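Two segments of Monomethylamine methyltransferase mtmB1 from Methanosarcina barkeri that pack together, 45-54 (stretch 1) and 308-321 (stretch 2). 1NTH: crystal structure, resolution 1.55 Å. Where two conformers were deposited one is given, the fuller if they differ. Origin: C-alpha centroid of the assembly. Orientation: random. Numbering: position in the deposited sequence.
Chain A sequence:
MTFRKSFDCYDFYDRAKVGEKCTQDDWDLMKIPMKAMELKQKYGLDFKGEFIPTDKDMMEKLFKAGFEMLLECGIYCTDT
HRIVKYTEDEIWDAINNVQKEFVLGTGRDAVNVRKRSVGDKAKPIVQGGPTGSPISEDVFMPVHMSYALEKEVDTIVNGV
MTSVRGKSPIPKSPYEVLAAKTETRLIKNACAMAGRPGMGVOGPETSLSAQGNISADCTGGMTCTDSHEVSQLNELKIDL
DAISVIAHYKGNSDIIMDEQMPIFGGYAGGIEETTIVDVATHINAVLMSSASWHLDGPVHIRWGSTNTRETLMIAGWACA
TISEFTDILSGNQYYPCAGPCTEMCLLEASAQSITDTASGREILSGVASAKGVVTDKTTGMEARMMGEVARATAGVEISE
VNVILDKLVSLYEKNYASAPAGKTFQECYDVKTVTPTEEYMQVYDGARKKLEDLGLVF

Stretch 1 45-54: LDFKGEFIPT
Stretch 2 308-321: TRETLMIAGWACAT

The contact centres on Trp 317 (chi1 -82°, m; chi2 77°), whose indole is clamped between two side chains of stretch 1. Over one face lies Phe 47 (chi1 m, chi2 -8°): its ring and the indole five-membered ring have centroids 3.7 Å apart and planes 5° from parallel, a face-to-face stack in which Phe 47 CG approaches Trp 317 CE2 to 3.4 Å. Over the opposite face sits Pro 53 (C-gamma endo), with Pro 53 CB 3.2 Å from the six-membered ring centroid and 4° off its normal, a well-centred CH-pi contact. Pro 53 CG also meets Ala 320 CB at 3.5 Å, one helical turn further on.

Residues 309-321 form a helix with Thr 308 as N-cap; 45-54 is irregular, with a type I' turn from Phe 47 to Glu 50 (Lys 48 45/45, Gly 49 71/2) closed by Glu 50 N to Phe 47 O at 3.0 Å. The chain then runs in the helix's direction, its CA atoms pairing Phe 51 with Met 313 (4.3 Å) and Ile 52 with Gly 316 (4.9 Å). This closeness requires glycine: an ideal CB on Gly 316 would lie 2.1 Å from Phe 51 O and 2.9 Å from Ile 52 CD1. Instead, Gly 316 CA makes a CA-H...O contact with Phe 51 O at 3.4 Å, although that buried carbonyl has no conventional partner.

Toward the helix start, Phe 51 (chi1 m, chi2 85°) places CD2 3.8 Å from Leu 312 CB, near its ring plane. Met 313 (m, t, p) curls its CE to 3.7 Å from Gly 49 CA.

Polar links lie at the indole edge and beyond. Trp 317 NE1 donates to Glu 50 O (2.9 Å, 151°). Farther out, a water donates to Gly 49 O (2.9 Å) and accepts from Arg 309 NH1 (3.1 Å), bridging turn and helix.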

# COMPACT_ATOMS: atom_id res chain seq x y z
N LEU A 45 -48.42 -0.61 -25.53
CA LEU A 45 -48.02 0.04 -24.29
C LEU A 45 -48.90 1.23 -23.93
O LEU A 45 -49.13 2.12 -24.75
CB LEU A 45 -46.55 0.49 -24.37
CG LEU A 45 -45.55 -0.63 -24.67
CD1 LEU A 45 -44.14 -0.05 -24.67
CD2 LEU A 45 -45.67 -1.74 -23.64
N ASP A 46 -49.39 1.24 -22.70
CA ASP A 46 -50.25 2.30 -22.18
C ASP A 46 -50.02 2.33 -20.67
O ASP A 46 -50.40 1.40 -19.96
CB ASP A 46 -51.72 1.97 -22.47
CG ASP A 46 -52.66 3.11 -22.11
OD1 ASP A 46 -52.24 4.02 -21.37
OD2 ASP A 46 -53.82 3.09 -22.57
N PHE A 47 -49.39 3.40 -20.19
CA PHE A 47 -49.09 3.52 -18.76
C PHE A 47 -50.27 4.00 -17.92
O PHE A 47 -50.21 4.00 -16.69
CB PHE A 47 -47.88 4.43 -18.56
CG PHE A 47 -46.61 3.91 -19.17
CD1 PHE A 47 -46.55 2.62 -19.72
CD2 PHE A 47 -45.46 4.69 -19.19
CE1 PHE A 47 -45.36 2.14 -20.27
CE2 PHE A 47 -44.27 4.21 -19.75
CZ PHE A 47 -44.22 2.94 -20.29
N LYS A 48 -51.34 4.41 -18.60
CA LYS A 48 -52.56 4.86 -17.93
C LYS A 48 -52.37 5.81 -16.75
O LYS A 48 -53.00 5.65 -15.70
CB LYS A 48 -53.36 3.63 -17.49
CG LYS A 48 -53.67 2.69 -18.65
CD LYS A 48 -54.25 1.37 -18.18
CE LYS A 48 -54.48 0.44 -19.35
NZ LYS A 48 -54.94 -0.91 -18.93
N GLY A 49 -51.50 6.81 -16.92
CA GLY A 49 -51.28 7.79 -15.87
C GLY A 49 -50.54 7.37 -14.61
O GLY A 49 -50.38 8.19 -13.70
N GLU A 50 -50.09 6.12 -14.54
CA GLU A 50 -49.37 5.66 -13.36
C GLU A 50 -47.91 6.08 -13.39
O GLU A 50 -47.28 6.08 -14.44
CB GLU A 50 -49.42 4.13 -13.25
CG GLU A 50 -50.76 3.54 -12.86
CD GLU A 50 -50.62 2.10 -12.41
OE1 GLU A 50 -50.09 1.28 -13.19
OE2 GLU A 50 -51.04 1.78 -11.28
N PHE A 51 -47.37 6.43 -12.22
CA PHE A 51 -45.96 6.81 -12.12
C PHE A 51 -45.14 5.54 -11.95
O PHE A 51 -44.06 5.39 -12.53
CB PHE A 51 -45.72 7.72 -10.92
CG PHE A 51 -46.29 9.10 -11.08
CD1 PHE A 51 -47.62 9.35 -10.77
CD2 PHE A 51 -45.49 10.14 -11.54
CE1 PHE A 51 -48.15 10.63 -10.92
CE2 PHE A 51 -46.01 11.42 -11.69
CZ PHE A 51 -47.34 11.67 -11.38
N ILE A 52 -45.66 4.62 -11.14
CA ILE A 52 -45.00 3.34 -10.88
C ILE A 52 -45.99 2.26 -11.28
O ILE A 52 -47.10 2.20 -10.75
CB ILE A 52 -44.67 3.17 -9.38
CG1 ILE A 52 -43.95 4.41 -8.85
CG2 ILE A 52 -43.81 1.93 -9.18
CD1 ILE A 52 -42.63 4.69 -9.52
N PRO A 53 -45.61 1.38 -12.22
CA PRO A 53 -46.50 0.31 -12.69
C PRO A 53 -46.87 -0.74 -11.66
O PRO A 53 -46.07 -1.08 -10.78
CB PRO A 53 -45.73 -0.29 -13.86
CG PRO A 53 -44.30 -0.12 -13.43
CD PRO A 53 -44.29 1.30 -12.88
N THR A 54 -48.09 -1.26 -11.78
CA THR A 54 -48.61 -2.30 -10.91
C THR A 54 -49.15 -3.42 -11.80
O THR A 54 -49.75 -4.38 -11.32
CB THR A 54 -49.75 -1.77 -10.01
OG1 THR A 54 -50.82 -1.28 -10.83
CG2 THR A 54 -49.25 -0.65 -9.12
N THR A 308 -40.81 16.33 -14.06
CA THR A 308 -42.11 16.71 -14.60
C THR A 308 -42.92 15.42 -14.54
O THR A 308 -42.37 14.33 -14.37
CB THR A 308 -42.02 17.19 -16.06
OG1 THR A 308 -41.63 16.10 -16.91
CG2 THR A 308 -41.01 18.33 -16.19
N ARG A 309 -44.24 15.54 -14.67
CA ARG A 309 -45.09 14.36 -14.63
C ARG A 309 -44.64 13.30 -15.63
O ARG A 309 -44.56 12.11 -15.29
CB ARG A 309 -46.54 14.77 -14.92
CG ARG A 309 -47.55 13.62 -14.85
CD ARG A 309 -48.97 14.17 -15.01
NE ARG A 309 -49.35 15.03 -13.89
CZ ARG A 309 -49.91 14.60 -12.76
NH1 ARG A 309 -50.15 13.30 -12.59
NH2 ARG A 309 -50.20 15.45 -11.79
N GLU A 310 -44.32 13.72 -16.85
CA GLU A 310 -43.89 12.78 -17.88
C GLU A 310 -42.56 12.09 -17.59
O GLU A 310 -42.45 10.87 -17.74
CB GLU A 310 -43.81 13.48 -19.23
CG GLU A 310 -45.14 14.05 -19.71
CD GLU A 310 -45.35 15.50 -19.33
OE1 GLU A 310 -44.66 16.00 -18.41
OE2 GLU A 310 -46.23 16.15 -19.94
N THR A 311 -41.55 12.86 -17.18
CA THR A 311 -40.24 12.28 -16.90
C THR A 311 -40.25 11.37 -15.67
O THR A 311 -39.50 10.40 -15.61
CB THR A 311 -39.17 13.39 -16.74
OG1 THR A 311 -39.57 14.32 -15.72
CG2 THR A 311 -38.98 14.14 -18.05
N LEU A 312 -41.10 11.68 -14.69
CA LEU A 312 -41.19 10.84 -13.51
C LEU A 312 -41.81 9.50 -13.91
O LEU A 312 -41.39 8.44 -13.44
CB LEU A 312 -42.02 11.52 -12.42
CG LEU A 312 -41.38 12.74 -11.74
CD1 LEU A 312 -42.36 13.38 -10.78
CD2 LEU A 312 -40.11 12.30 -11.00
N MET A 313 -42.81 9.55 -14.79
CA MET A 313 -43.46 8.32 -15.26
C MET A 313 -42.47 7.47 -16.05
O MET A 313 -42.45 6.25 -15.92
CB MET A 313 -44.67 8.66 -16.13
CG MET A 313 -45.84 9.24 -15.35
SD MET A 313 -47.16 9.81 -16.44
CE MET A 313 -47.79 8.26 -17.06
N ILE A 314 -41.67 8.12 -16.88
CA ILE A 314 -40.68 7.41 -17.68
C ILE A 314 -39.68 6.70 -16.77
O ILE A 314 -39.41 5.51 -16.94
CB ILE A 314 -39.92 8.38 -18.61
CG1 ILE A 314 -40.89 8.94 -19.66
CG2 ILE A 314 -38.74 7.67 -19.29
CD1 ILE A 314 -40.35 10.13 -20.44
N ALA A 315 -39.16 7.42 -15.78
CA ALA A 315 -38.19 6.83 -14.85
C ALA A 315 -38.82 5.72 -14.01
O ALA A 315 -38.21 4.66 -13.83
CB ALA A 315 -37.63 7.92 -13.94
N GLY A 316 -40.02 5.95 -13.51
CA GLY A 316 -40.70 4.96 -12.69
C GLY A 316 -40.94 3.65 -13.42
O GLY A 316 -40.68 2.57 -12.88
N TRP A 317 -41.45 3.74 -14.64
CA TRP A 317 -41.72 2.54 -15.43
C TRP A 317 -40.44 1.84 -15.86
O TRP A 317 -40.35 0.61 -15.81
CB TRP A 317 -42.57 2.86 -16.66
CG TRP A 317 -44.03 2.96 -16.36
CD1 TRP A 317 -44.69 3.99 -15.75
CD2 TRP A 317 -45.02 1.95 -16.61
NE1 TRP A 317 -46.02 3.69 -15.61
CE2 TRP A 317 -46.26 2.45 -16.13
CE3 TRP A 317 -44.98 0.68 -17.20
CZ2 TRP A 317 -47.44 1.71 -16.22
CZ3 TRP A 317 -46.17 -0.05 -17.29
CH2 TRP A 317 -47.38 0.47 -16.80
N ALA A 318 -39.44 2.61 -16.29
CA ALA A 318 -38.19 2.01 -16.73
C ALA A 318 -37.52 1.25 -15.58
O ALA A 318 -37.10 0.10 -15.74
CB ALA A 318 -37.25 3.09 -17.27
N CYS A 319 -37.42 1.89 -14.42
CA CYS A 319 -36.78 1.25 -13.27
C CYS A 319 -37.56 0.07 -12.72
O CYS A 319 -36.98 -0.97 -12.39
CB CYS A 319 -36.54 2.27 -12.16
SG CYS A 319 -35.57 1.58 -10.79
N ALA A 320 -38.88 0.21 -12.60
CA ALA A 320 -39.69 -0.88 -12.08
C ALA A 320 -39.53 -2.10 -12.99
O ALA A 320 -39.43 -3.23 -12.52
CB ALA A 320 -41.16 -0.48 -12.00
N THR A 321 -39.51 -1.85 -14.29
CA THR A 321 -39.37 -2.91 -15.27
C THR A 321 -37.97 -3.53 -15.23
O THR A 321 -37.83 -4.75 -15.26
CB THR A 321 -39.68 -2.38 -16.68
OG1 THR A 321 -41.03 -1.88 -16.69
CG2 THR A 321 -39.56 -3.48 -17.72
O HOH W 1 -49.56 10.83 -14.45